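PDB 6KBY: beta-lactamase from Klebsiella pneumoniae, which probably hydrolyses beta-lactam antibiotics to substituted beta-amino acids as a class C beta-lactamase. Local coordinates for residues L52-Q56 / A206-N210. Residues are numbered along the deposited sequence; the frame is centred on the assembly and turned at random.
Sequences LAAKQ and AWGYN
A classic beta bulge, formed by A53 and A54 opposite strand 58-60, lies where the chain, beyond strand 44-50 of the large antiparallel sheet, turns a corner at A53 into the short hairpin of 54-55 and 58-60; against it lie the strand 208-209, paired with 215-216 in a second small hairpin, and the chain leading into it. Two hydrogen bonds join them. The amide N of W207 donates to A53 O at 2.9 Å. Beside this bond A53 CB meets A206 CB at 3.8 Å. Further along, Y209 reaches across with its phenol, and the hydroxyl OH accepts the backbone N-H of K55, again at 2.9 Å and fairly straight (160°). The same oxygen lies 3.4 Å from A54 CA, which sits at the ring's edge. K55 then runs back over the ring in the opposite direction. With CG beside its backbone N (chi1 -63°) and the rest of the chain extended, its methylenes pass from near the hydroxyl end to the face, where CE stands 4.0 Å from the centroid in a CH-pi contact; NZ lies off-centre at 4.8 Å, a cation-pi pair. W207 touches A54 CB with the CD1 edge of its indole, 3.9 Å away, and stacks its ring on H217. P33 also packs against both K55 and Y209. K55 thus meets the buried tyrosine twice, its backbone N-H at the hydroxyl and its CE over the ring face, while the lysine ammonium probably gains some stabilisation from the pi cloud.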
loop_
_atom_site.group_PDB
_atom_site.type_symbol
_atom_site.label_atom_id
_atom_site.label_comp_id
_atom_site.label_asym_id
_atom_site.label_seq_id
_atom_site.Cartn_x
_atom_site.Cartn_y
_atom_site.Cartn_z
ATOM N N LEU A 52 1.718 -21.397 -8.746
ATOM C CA LEU A 52 2.671 -21.068 -9.799
ATOM C C LEU A 52 2.883 -19.567 -9.923
ATOM O O LEU A 52 1.918 -18.803 -10.045
ATOM C CB LEU A 52 2.173 -21.592 -11.143
ATOM C CG LEU A 52 1.895 -23.088 -11.201
ATOM C CD1 LEU A 52 1.400 -23.485 -12.590
ATOM C CD2 LEU A 52 3.141 -23.854 -10.815
ATOM N N ALA A 53 4.158 -19.171 -9.955
ATOM C CA ALA A 53 4.535 -17.815 -10.327
ATOM C C ALA A 53 4.392 -17.586 -11.827
ATOM O O ALA A 53 4.141 -16.458 -12.261
ATOM C CB ALA A 53 5.980 -17.565 -9.906
ATOM N N ALA A 54 4.552 -18.639 -12.628
ATOM C CA ALA A 54 4.405 -18.558 -14.074
ATOM C C ALA A 54 3.891 -19.897 -14.575
ATOM O O ALA A 54 4.253 -20.944 -14.036
ATOM C CB ALA A 54 5.743 -18.239 -14.749
ATOM N N LYS A 55 3.048 -19.856 -15.606
ATOM C CA LYS A 55 2.470 -21.079 -16.153
ATOM C C LYS A 55 3.351 -21.733 -17.209
ATOM O O LYS A 55 3.459 -22.964 -17.248
ATOM C CB LYS A 55 1.108 -20.779 -16.777
ATOM C CG LYS A 55 0.068 -20.288 -15.799
ATOM C CD LYS A 55 -1.264 -20.105 -16.494
ATOM C CE LYS A 55 -2.281 -19.475 -15.568
ATOM N NZ LYS A 55 -3.617 -19.348 -16.212
ATOM N N GLN A 56 3.974 -20.938 -18.071
ATOM C CA GLN A 56 4.673 -21.483 -19.226
ATOM C C GLN A 56 5.889 -20.637 -19.594
ATOM O O GLN A 56 5.739 -19.522 -20.090
ATOM C CB GLN A 56 3.717 -21.577 -20.417
ATOM C CG GLN A 56 4.266 -22.362 -21.595
ATOM C CD GLN A 56 4.953 -23.644 -21.170
ATOM O OE1 GLN A 56 4.399 -24.438 -20.408
ATOM N NE2 GLN A 56 6.171 -23.850 -21.658
ATOM N N ALA A 206 7.243 -13.100 -10.683
ATOM C CA ALA A 206 6.057 -13.789 -11.166
ATOM C C ALA A 206 5.437 -13.024 -12.323
ATOM O O ALA A 206 5.548 -11.799 -12.415
ATOM C CB ALA A 206 5.025 -13.885 -10.043
ATOM N N TRP A 207 4.775 -13.758 -13.213
ATOM C CA TRP A 207 3.924 -13.141 -14.213
ATOM C C TRP A 207 2.531 -12.957 -13.629
ATOM O O TRP A 207 2.065 -13.784 -12.840
ATOM C CB TRP A 207 3.882 -13.994 -15.483
ATOM C CG TRP A 207 5.145 -13.843 -16.264
ATOM C CD1 TRP A 207 6.252 -14.636 -16.203
ATOM C CD2 TRP A 207 5.451 -12.789 -17.181
ATOM N NE1 TRP A 207 7.227 -14.149 -17.048
ATOM C CE2 TRP A 207 6.758 -13.016 -17.659
ATOM C CE3 TRP A 207 4.747 -11.676 -17.644
ATOM C CZ2 TRP A 207 7.370 -12.172 -18.588
ATOM C CZ3 TRP A 207 5.355 -10.843 -18.573
ATOM C CH2 TRP A 207 6.653 -11.093 -19.027
ATOM N N GLY A 208 1.898 -11.845 -13.979
ATOM C CA GLY A 208 0.507 -11.654 -13.648
ATOM C C GLY A 208 -0.375 -12.171 -14.754
ATOM O O GLY A 208 0.041 -12.259 -15.903
ATOM N N TYR A 209 -1.607 -12.529 -14.416
ATOM C CA TYR A 209 -2.538 -13.078 -15.396
ATOM C C TYR A 209 -3.789 -12.214 -15.422
ATOM O O TYR A 209 -4.500 -12.110 -14.415
ATOM C CB TYR A 209 -2.804 -14.565 -15.125
ATOM C CG TYR A 209 -1.530 -15.330 -15.396
ATOM C CD1 TYR A 209 -0.561 -15.481 -14.412
ATOM C CD2 TYR A 209 -1.247 -15.812 -16.671
ATOM C CE1 TYR A 209 0.632 -16.118 -14.676
ATOM C CE2 TYR A 209 -0.060 -16.456 -16.944
ATOM C CZ TYR A 209 0.878 -16.608 -15.945
ATOM O OH TYR A 209 2.069 -17.239 -16.207
ATOM N N ASN A 210 -4.027 -11.560 -16.563
ATOM C CA ASN A 210 -5.089 -10.567 -16.673
ATOM C C ASN A 210 -6.443 -11.256 -16.850
ATOM O O ASN A 210 -6.571 -12.478 -16.725
ATOM C CB ASN A 210 -4.761 -9.525 -17.746
ATOM C CG ASN A 210 -4.808 -10.087 -19.163
ATOM O OD1 ASN A 210 -5.244 -11.217 -19.390
ATOM N ND2 ASN A 210 -4.369 -9.283 -20.128
#